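Local structure of urea carboxylase (Thermus thermophilus, 3OPF) at residues E388-R393 against P485-H490; G411-A416 against V423-P428; A93-L98 against L133-K138. The protein probably binds ATP and acts as a hydrolase, built from carboxyltransferase domains of the cyclophilin-like class. All coordinates share one frame; numbering follows the deposited sequence.

Interaction 1: residues E388-R393 against P485-H490; sequences EAFRLR and PGVEIH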
loop_
_atom_site.group_PDB
_atom_site.type_symbol
_atom_site.label_atom_id
_atom_site.label_comp_id
_atom_site.label_asym_id
_atom_site.label_seq_id
_atom_site.Cartn_x
_atom_site.Cartn_y
_atom_site.Cartn_z
ATOM N N GLU A 388 -16.369 -15.617 15.421
ATOM C CA GLU A 388 -17.407 -15.066 14.537
ATOM C C GLU A 388 -17.492 -13.533 14.611
ATOM O O GLU A 388 -17.748 -12.874 13.600
ATOM C CB GLU A 388 -18.777 -15.676 14.869
ATOM C CG GLU A 388 -18.865 -17.188 14.662
ATOM C CD GLU A 388 -18.707 -17.611 13.207
ATOM O OE1 GLU A 388 -19.245 -16.925 12.311
ATOM O OE2 GLU A 388 -18.052 -18.644 12.959
ATOM N N ALA A 389 -17.312 -12.985 15.814
ATOM C CA ALA A 389 -17.210 -11.537 16.031
ATOM C C ALA A 389 -15.790 -11.194 16.479
ATOM O O ALA A 389 -15.197 -11.922 17.264
ATOM C CB ALA A 389 -18.216 -11.084 17.094
ATOM N N PHE A 390 -15.246 -10.085 15.985
ATOM C CA PHE A 390 -13.879 -9.681 16.325
ATOM C C PHE A 390 -13.845 -8.728 17.514
ATOM O O PHE A 390 -14.715 -7.872 17.656
ATOM C CB PHE A 390 -13.205 -8.995 15.140
ATOM C CG PHE A 390 -13.091 -9.849 13.901
ATOM C CD1 PHE A 390 -13.262 -11.233 13.938
ATOM C CD2 PHE A 390 -12.778 -9.257 12.691
ATOM C CE1 PHE A 390 -13.140 -11.997 12.781
ATOM C CE2 PHE A 390 -12.651 -10.018 11.537
ATOM C CZ PHE A 390 -12.840 -11.388 11.584
ATOM N N ARG A 391 -12.829 -8.896 18.355
ATOM C CA ARG A 391 -12.521 -7.963 19.429
ATOM C C ARG A 391 -11.178 -7.339 19.075
ATOM O O ARG A 391 -10.171 -8.034 19.016
ATOM C CB ARG A 391 -12.427 -8.684 20.777
ATOM C CG ARG A 391 -13.476 -9.764 20.987
ATOM C CD ARG A 391 -14.802 -9.187 21.425
ATOM N NE ARG A 391 -14.757 -8.722 22.809
ATOM C CZ ARG A 391 -15.785 -8.184 23.459
ATOM N NH1 ARG A 391 -16.963 -8.034 22.860
ATOM N NH2 ARG A 391 -15.634 -7.795 24.721
ATOM N N LEU A 392 -11.172 -6.040 18.805
ATOM C CA LEU A 392 -9.961 -5.348 18.378
ATOM C C LEU A 392 -9.531 -4.375 19.460
ATOM O O LEU A 392 -10.289 -3.488 19.838
ATOM C CB LEU A 392 -10.216 -4.593 17.072
ATOM C CG LEU A 392 -10.716 -5.424 15.885
ATOM C CD1 LEU A 392 -11.092 -4.517 14.727
ATOM C CD2 LEU A 392 -9.661 -6.423 15.445
ATOM N N ARG A 393 -8.318 -4.558 19.971
ATOM C CA ARG A 393 -7.749 -3.619 20.925
ATOM C C ARG A 393 -7.257 -2.373 20.189
ATOM O O ARG A 393 -6.690 -2.470 19.090
ATOM C CB ARG A 393 -6.616 -4.272 21.720
ATOM C CG ARG A 393 -7.096 -5.342 22.703
ATOM C CD ARG A 393 -5.960 -6.245 23.166
ATOM N NE ARG A 393 -5.544 -7.189 22.123
ATOM C CZ ARG A 393 -4.624 -8.138 22.289
ATOM N NH1 ARG A 393 -4.010 -8.292 23.458
ATOM N NH2 ARG A 393 -4.318 -8.948 21.287
ATOM N N PRO A 485 -17.848 -8.298 4.750
ATOM C CA PRO A 485 -19.037 -7.532 5.129
ATOM C C PRO A 485 -19.982 -8.305 6.053
ATOM O O PRO A 485 -20.206 -9.509 5.861
ATOM C CB PRO A 485 -19.701 -7.237 3.784
ATOM C CG PRO A 485 -18.569 -7.198 2.827
ATOM C CD PRO A 485 -17.613 -8.257 3.298
ATOM N N GLY A 486 -20.510 -7.612 7.056
ATOM C CA GLY A 486 -21.459 -8.201 7.996
ATOM C C GLY A 486 -20.833 -8.605 9.318
ATOM O O GLY A 486 -21.536 -8.727 10.317
ATOM N N VAL A 487 -19.517 -8.819 9.333
ATOM C CA VAL A 487 -18.836 -9.228 10.559
ATOM C C VAL A 487 -18.987 -8.138 11.616
ATOM O O VAL A 487 -18.821 -6.957 11.324
ATOM C CB VAL A 487 -17.336 -9.529 10.325
ATOM C CG1 VAL A 487 -16.642 -9.843 11.647
ATOM C CG2 VAL A 487 -17.169 -10.687 9.346
ATOM N N GLU A 488 -19.342 -8.543 12.833
ATOM C CA GLU A 488 -19.434 -7.624 13.961
ATOM C C GLU A 488 -18.041 -7.357 14.548
ATOM O O GLU A 488 -17.206 -8.260 14.609
ATOM C CB GLU A 488 -20.365 -8.201 15.025
ATOM C CG GLU A 488 -20.574 -7.312 16.235
ATOM C CD GLU A 488 -21.663 -7.847 17.142
ATOM O OE1 GLU A 488 -21.736 -9.083 17.326
ATOM O OE2 GLU A 488 -22.447 -7.032 17.664
ATOM N N ILE A 489 -17.803 -6.109 14.958
ATOM C CA ILE A 489 -16.542 -5.689 15.564
ATOM C C ILE A 489 -16.819 -4.880 16.841
ATOM O O ILE A 489 -17.716 -4.034 16.868
ATOM C CB ILE A 489 -15.700 -4.851 14.569
ATOM C CG1 ILE A 489 -15.300 -5.718 13.366
ATOM C CG2 ILE A 489 -14.471 -4.257 15.253
ATOM C CD1 ILE A 489 -14.353 -5.060 12.400
ATOM N N HIS A 490 -16.077 -5.185 17.906
ATOM C CA HIS A 490 -16.054 -4.368 19.120
ATOM C C HIS A 490 -14.632 -3.855 19.318
ATOM O O HIS A 490 -13.669 -4.611 19.156
ATOM C CB HIS A 490 -16.453 -5.193 20.340
ATOM C CG HIS A 490 -17.866 -5.688 20.311
ATOM N ND1 HIS A 490 -18.888 -5.063 20.997
ATOM C CD2 HIS A 490 -18.423 -6.760 19.701
ATOM C CE1 HIS A 490 -20.014 -5.725 20.803
ATOM N NE2 HIS A 490 -19.760 -6.756 20.015
HETATM O O HOH W 1 -19.936 -11.198 13.319
#
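Arg-391 leans across to His-490: its chain bends at chi2 (-81°) and again at chi3, carrying NH1 over one face of the imidazole, offset toward the rim and 3.6 Å from His-490 CG. The guanidinium and ring planes are 45° apart, so this is a tilted lid and not a flat stack. An alanine in place of His-490 would remove that ring and would probably leave the Arg-391 guanidinium without its platform and free to swing. On the other face of the sheet, Leu-392 CD1 presses on Ile-489 CG2 at 3.4 Å, tighter than usual for two carbons. Val-487 CG1 sits 3.9 Å from the centroid of the Phe-390 ring, almost on its normal, a CH-pi contact. Between these two layers of side chains runs a parallel strand pair, 390-396 beside 488-492, which joins the first and last strands of a mixed sheet in a cyclophilin-like domain. Phe-390 uses both backbone groups: N to Glu-488 O (3.0 Å) and O to His-490 N (3.0 Å); Leu-392 N then meets His-490 O at 2.9 Å. Before the strands pair, a water links Glu-388 O to Glu-488 N. Farther out, Leu-479 and Leu-480 of helix 477-480 pack against Phe-390, Leu-392 and Ile-489.

Interaction 2: residues G411-A416 against V423-P428; sequences GPFRVA and VELLGP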
loop_
_atom_site.group_PDB
_atom_site.type_symbol
_atom_site.label_atom_id
_atom_site.label_comp_id
_atom_site.label_asym_id
_atom_site.label_seq_id
_atom_site.Cartn_x
_atom_site.Cartn_y
_atom_site.Cartn_z
ATOM N N GLY A 411 -19.880 0.929 21.312
ATOM C CA GLY A 411 -20.811 -0.127 20.925
ATOM C C GLY A 411 -20.340 -0.858 19.684
ATOM O O GLY A 411 -19.320 -0.487 19.100
ATOM N N PRO A 412 -21.068 -1.911 19.279
ATOM C CA PRO A 412 -20.643 -2.703 18.123
ATOM C C PRO A 412 -20.627 -1.930 16.803
ATOM O O PRO A 412 -21.477 -1.069 16.567
ATOM C CB PRO A 412 -21.682 -3.837 18.060
ATOM C CG PRO A 412 -22.822 -3.373 18.850
ATOM C CD PRO A 412 -22.261 -2.485 19.921
ATOM N N PHE A 413 -19.637 -2.238 15.976
ATOM C CA PHE A 413 -19.593 -1.795 14.591
ATOM C C PHE A 413 -19.797 -3.021 13.715
ATOM O O PHE A 413 -19.720 -4.153 14.187
ATOM C CB PHE A 413 -18.237 -1.160 14.259
ATOM C CG PHE A 413 -18.052 0.217 14.826
ATOM C CD1 PHE A 413 -17.787 0.396 16.177
ATOM C CD2 PHE A 413 -18.114 1.336 14.002
ATOM C CE1 PHE A 413 -17.606 1.674 16.706
ATOM C CE2 PHE A 413 -17.940 2.616 14.520
ATOM C CZ PHE A 413 -17.683 2.784 15.878
ATOM N N ARG A 414 -20.059 -2.787 12.437
ATOM C CA ARG A 414 -20.205 -3.865 11.465
ATOM C C ARG A 414 -19.366 -3.519 10.253
ATOM O O ARG A 414 -19.246 -2.350 9.881
ATOM C CB ARG A 414 -21.671 -4.030 11.050
ATOM C CG ARG A 414 -22.577 -4.592 12.120
ATOM C CD ARG A 414 -22.681 -6.105 12.031
ATOM N NE ARG A 414 -23.477 -6.659 13.123
ATOM C CZ ARG A 414 -23.761 -7.952 13.275
ATOM N NH1 ARG A 414 -24.493 -8.347 14.310
ATOM N NH2 ARG A 414 -23.324 -8.852 12.398
ATOM N N VAL A 415 -18.773 -4.537 9.645
ATOM C CA VAL A 415 -18.000 -4.344 8.431
ATOM C C VAL A 415 -18.951 -4.049 7.268
ATOM O O VAL A 415 -19.802 -4.869 6.923
ATOM C CB VAL A 415 -17.126 -5.573 8.119
ATOM C CG1 VAL A 415 -16.472 -5.447 6.734
ATOM C CG2 VAL A 415 -16.069 -5.752 9.211
ATOM N N ALA A 416 -18.787 -2.874 6.671
ATOM C CA ALA A 416 -19.527 -2.489 5.478
ATOM C C ALA A 416 -18.827 -2.995 4.229
ATOM O O ALA A 416 -19.478 -3.484 3.315
ATOM C CB ALA A 416 -19.669 -0.990 5.411
ATOM N N VAL A 423 -10.705 -1.797 5.839
ATOM C CA VAL A 423 -11.997 -2.273 6.311
ATOM C C VAL A 423 -12.833 -1.073 6.759
ATOM O O VAL A 423 -12.475 -0.368 7.713
ATOM C CB VAL A 423 -11.833 -3.271 7.490
ATOM C CG1 VAL A 423 -13.185 -3.806 7.953
ATOM C CG2 VAL A 423 -10.924 -4.428 7.083
ATOM N N GLU A 424 -13.943 -0.860 6.055
ATOM C CA GLU A 424 -14.870 0.234 6.312
ATOM C C GLU A 424 -15.909 -0.208 7.321
ATOM O O GLU A 424 -16.463 -1.306 7.210
ATOM C CB GLU A 424 -15.567 0.629 5.012
ATOM C CG GLU A 424 -16.529 1.804 5.108
ATOM C CD GLU A 424 -17.170 2.101 3.772
ATOM O OE1 GLU A 424 -16.464 2.583 2.863
ATOM O OE2 GLU A 424 -18.376 1.850 3.629
ATOM N N LEU A 425 -16.197 0.673 8.279
ATOM C CA LEU A 425 -17.032 0.343 9.420
ATOM C C LEU A 425 -18.327 1.142 9.448
ATOM O O LEU A 425 -18.343 2.348 9.201
ATOM C CB LEU A 425 -16.264 0.614 10.725
ATOM C CG LEU A 425 -15.378 -0.505 11.301
ATOM C CD1 LEU A 425 -14.944 -1.504 10.265
ATOM C CD2 LEU A 425 -14.178 0.072 12.044
ATOM N N LEU A 426 -19.409 0.461 9.788
ATOM C CA LEU A 426 -20.672 1.128 10.042
ATOM C C LEU A 426 -21.059 0.902 11.499
ATOM O O LEU A 426 -21.061 -0.221 11.986
ATOM C CB LEU A 426 -21.742 0.657 9.060
ATOM C CG LEU A 426 -22.172 -0.802 9.025
ATOM C CD1 LEU A 426 -23.455 -0.965 9.820
ATOM C CD2 LEU A 426 -22.379 -1.267 7.584
ATOM N N GLY A 427 -21.344 1.985 12.206
ATOM C CA GLY A 427 -21.653 1.896 13.632
ATOM C C GLY A 427 -21.816 3.279 14.213
ATOM O O GLY A 427 -22.147 4.206 13.485
ATOM N N PRO A 428 -21.580 3.434 15.527
ATOM C CA PRO A 428 -21.734 4.756 16.136
ATOM C C PRO A 428 -20.910 5.827 15.425
ATOM O O PRO A 428 -19.813 5.548 14.922
ATOM C CB PRO A 428 -21.225 4.548 17.566
ATOM C CG PRO A 428 -21.420 3.110 17.832
ATOM C CD PRO A 428 -21.224 2.408 16.519
#
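Val-423 meets Val-415 near the turn end of a beta hairpin, strands 413-418 and 422-426, which run antiparallel but strongly twisted, 139° apart in direction. The touch is methyl to methyl, Val-423 CG1 lying 3.7 Å from Val-415 CG2, on the buried face that also carries Leu-425. Glu-424 gives its backbone O to Ala-416 N, with the donor tilted out of the carbonyl plane. Its extended side chain brings OE2 against Ala-416 CB, and the same oxygen forms a salt bridge with Arg-452 NH1, which fixes the carboxylate from beyond the hairpin. Leu-425 faces Val-415 in a non-hydrogen-bonded pair, and its CB rests against Phe-413 CD2. Leu-426 and Arg-414 form the hydrogen-bonded pair: each N reaches the other's O at 2.8 Å. With chi1 at 62°, Leu-426 CG stands between its own backbone N and carbonyl carbon. From there one methyl, CD1, goes to Arg-414 CB, while CD2 is pushed tightly onto Ala-416 CB at 3.5 Å, so the leucine spans two residues of the partner strand on the exposed face. Gly-427 lies where the regular pairing ends. Its CA is 3.6 Å from Phe-413 CD2, and any side chain would run into that ring atom, so the ring can lie close against bare backbone here. Pro-428 covers one face of the ring: its CD stands over the centre of Phe-413, 3.7 Å from the centroid and 14° off the normal, in a CH-pi contact, while also lying 3.5 Å from Pro-412 O.

Interaction 3: residues A93-L98 against L133-K138; sequences ASRLGL and LRLPRK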
loop_
_atom_site.group_PDB
_atom_site.type_symbol
_atom_site.label_atom_id
_atom_site.label_comp_id
_atom_site.label_asym_id
_atom_site.label_seq_id
_atom_site.Cartn_x
_atom_site.Cartn_y
_atom_site.Cartn_z
ATOM N N ALA A 93 -8.961 30.469 -14.270
ATOM C CA ALA A 93 -8.746 31.844 -14.724
ATOM C C ALA A 93 -9.891 32.781 -14.336
ATOM O O ALA A 93 -9.665 33.849 -13.737
ATOM C CB ALA A 93 -8.544 31.870 -16.242
ATOM N N SER A 94 -11.118 32.377 -14.670
ATOM C CA SER A 94 -12.277 33.224 -14.421
ATOM C C SER A 94 -12.535 33.379 -12.926
ATOM O O SER A 94 -12.783 34.484 -12.454
ATOM C CB SER A 94 -13.518 32.708 -15.151
ATOM O OG SER A 94 -13.973 31.469 -14.642
ATOM N N ARG A 95 -12.456 32.277 -12.185
ATOM C CA ARG A 95 -12.691 32.305 -10.741
ATOM C C ARG A 95 -11.707 33.208 -9.991
ATOM O O ARG A 95 -12.074 33.815 -8.989
ATOM C CB ARG A 95 -12.676 30.880 -10.155
ATOM C CG ARG A 95 -13.154 30.825 -8.708
ATOM C CD ARG A 95 -13.767 29.483 -8.307
ATOM N NE ARG A 95 -14.309 29.562 -6.946
ATOM C CZ ARG A 95 -15.507 30.054 -6.623
ATOM N NH1 ARG A 95 -16.343 30.507 -7.556
ATOM N NH2 ARG A 95 -15.875 30.105 -5.346
ATOM N N LEU A 96 -10.478 33.307 -10.491
ATOM C CA LEU A 96 -9.431 34.126 -9.865
ATOM C C LEU A 96 -9.255 35.511 -10.506
ATOM O O LEU A 96 -8.410 36.312 -10.062
ATOM C CB LEU A 96 -8.095 33.373 -9.892
ATOM C CG LEU A 96 -7.943 32.203 -8.917
ATOM C CD1 LEU A 96 -6.678 31.413 -9.219
ATOM C CD2 LEU A 96 -7.944 32.687 -7.462
ATOM N N GLY A 97 -10.043 35.797 -11.540
ATOM C CA GLY A 97 -9.957 37.083 -12.236
ATOM C C GLY A 97 -8.653 37.258 -12.988
ATOM O O GLY A 97 -8.081 38.348 -13.014
ATOM N N LEU A 98 -8.184 36.170 -13.595
ATOM C CA LEU A 98 -6.957 36.173 -14.369
ATOM C C LEU A 98 -7.267 35.776 -15.802
ATOM O O LEU A 98 -8.311 35.188 -16.083
ATOM C CB LEU A 98 -5.948 35.175 -13.793
ATOM C CG LEU A 98 -5.502 35.344 -12.340
ATOM C CD1 LEU A 98 -4.806 34.082 -11.850
ATOM C CD2 LEU A 98 -4.594 36.565 -12.188
ATOM N N LEU A 133 -2.609 32.562 -7.819
ATOM C CA LEU A 133 -3.058 31.298 -8.419
ATOM C C LEU A 133 -3.585 30.314 -7.363
ATOM O O LEU A 133 -3.865 29.165 -7.679
ATOM C CB LEU A 133 -1.907 30.662 -9.226
ATOM C CG LEU A 133 -2.179 29.382 -10.031
ATOM C CD1 LEU A 133 -3.455 29.518 -10.873
ATOM C CD2 LEU A 133 -0.976 29.033 -10.905
ATOM N N ARG A 134 -3.725 30.762 -6.112
ATOM C CA ARG A 134 -4.215 29.898 -5.045
ATOM C C ARG A 134 -5.743 29.853 -5.045
ATOM O O ARG A 134 -6.409 30.875 -4.863
ATOM C CB ARG A 134 -3.681 30.331 -3.674
ATOM C CG ARG A 134 -2.179 30.123 -3.541
ATOM C CD ARG A 134 -1.621 30.609 -2.217
ATOM N NE ARG A 134 -0.167 30.751 -2.288
ATOM C CZ ARG A 134 0.596 31.227 -1.310
ATOM N NH1 ARG A 134 0.059 31.606 -0.159
ATOM N NH2 ARG A 134 1.907 31.331 -1.490
ATOM N N LEU A 135 -6.269 28.649 -5.269
ATOM C CA LEU A 135 -7.694 28.388 -5.358
ATOM C C LEU A 135 -7.947 27.060 -4.635
ATOM O O LEU A 135 -7.148 26.133 -4.763
ATOM C CB LEU A 135 -8.079 28.258 -6.842
ATOM C CG LEU A 135 -9.534 28.052 -7.235
ATOM C CD1 LEU A 135 -10.336 29.300 -6.903
ATOM C CD2 LEU A 135 -9.650 27.716 -8.717
ATOM N N PRO A 136 -9.050 26.950 -3.878
ATOM C CA PRO A 136 -9.288 25.648 -3.250
ATOM C C PRO A 136 -9.479 24.496 -4.248
ATOM O O PRO A 136 -9.641 24.713 -5.458
ATOM C CB PRO A 136 -10.566 25.879 -2.435
ATOM C CG PRO A 136 -10.614 27.356 -2.193
ATOM C CD PRO A 136 -10.011 27.973 -3.422
ATOM N N ARG A 137 -9.420 23.274 -3.735
ATOM C CA ARG A 137 -9.795 22.101 -4.515
ATOM C C ARG A 137 -11.285 22.209 -4.820
ATOM O O ARG A 137 -12.012 22.971 -4.170
ATOM C CB ARG A 137 -9.502 20.818 -3.736
ATOM C CG ARG A 137 -10.373 20.648 -2.500
ATOM C CD ARG A 137 -9.782 19.672 -1.515
ATOM N NE ARG A 137 -10.726 19.388 -0.439
ATOM C CZ ARG A 137 -10.550 18.473 0.511
ATOM N NH1 ARG A 137 -9.456 17.719 0.537
ATOM N NH2 ARG A 137 -11.481 18.313 1.441
ATOM N N LYS A 138 -11.746 21.460 -5.810
ATOM C CA LYS A 138 -13.153 21.513 -6.173
ATOM C C LYS A 138 -14.023 21.085 -4.999
ATOM O O LYS A 138 -13.585 20.290 -4.170
ATOM C CB LYS A 138 -13.427 20.624 -7.374
ATOM C CG LYS A 138 -12.653 21.056 -8.598
ATOM C CD LYS A 138 -13.467 20.879 -9.842
ATOM C CE LYS A 138 -12.792 21.508 -11.016
ATOM N NZ LYS A 138 -13.787 21.885 -12.033
#
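Leu-96 and Leu-133 bring the two backbones closest, their CA atoms 7.1 Å apart, where the C-terminal end of helix 89-96 meets an irregular run of chain. Gly-97 is the first residue to leave helical backbone angles; its positive phi of 67° turns the chain so that Leu-98 N bonds back to Ala-93 O (2.8 Å) and Gly-97 N to Ser-94 O (3.2 Å). Segment 133-138 is extended for most of its length, and Leu-135 is bonded through its backbone to Gly-154.

Between the segments the contact is van der Waals packing. Leu-96 spreads its fork over the passing chain: CD1 lands on the backbone of Leu-133, 3.7 Å from its CA, while CD2 lies 3.5 Å from Arg-134 O. Leu-135 reaches back the other way. Its CG is anti to the backbone N (chi1 -177°), which sends CD1 against the flank of the stretched-out Arg-95; the two side chains cross at about a right angle, CD1 being 3.7 Å from both CG and CD of Arg-95. The same methyl lies near the plane of the guanidinium, at its edge. Leu-133 and Leu-135 both also touch Val-92, one turn back along the helix, and Lys-138 forms salt bridges with Asp-88 and Glu-91 near the helix start.

The result is a helix closed by a Schellman motif and packed by its last turn onto the loop that follows strand 124-127 in a cyclophilin-like domain.

Interactions 1 and 2 are parts of one sheet, their centres 8 Å apart. Strand 488-492 lies between strands 390-396 and 413-418, and along the chain the hairpin of interaction 2 is nested inside the loop that interaction 1 closes. Ile-489 O lies 2.8 Å from Phe-413 N and Gly-486 O 2.7 Å from Arg-414 NH2, both probable hydrogen bonds. Interaction 3 belongs to the subdomain C and D part of the carboxyltransferase family, interactions 1 and 2 to the subdomain A and B part; its centre is 46 Å from interaction 1 and 39 Å from interaction 2, with nearest atoms about 26 and 17 Å apart. A glycerol, probably from crystallisation, lies about 5 Å from the Glu-424 side chain.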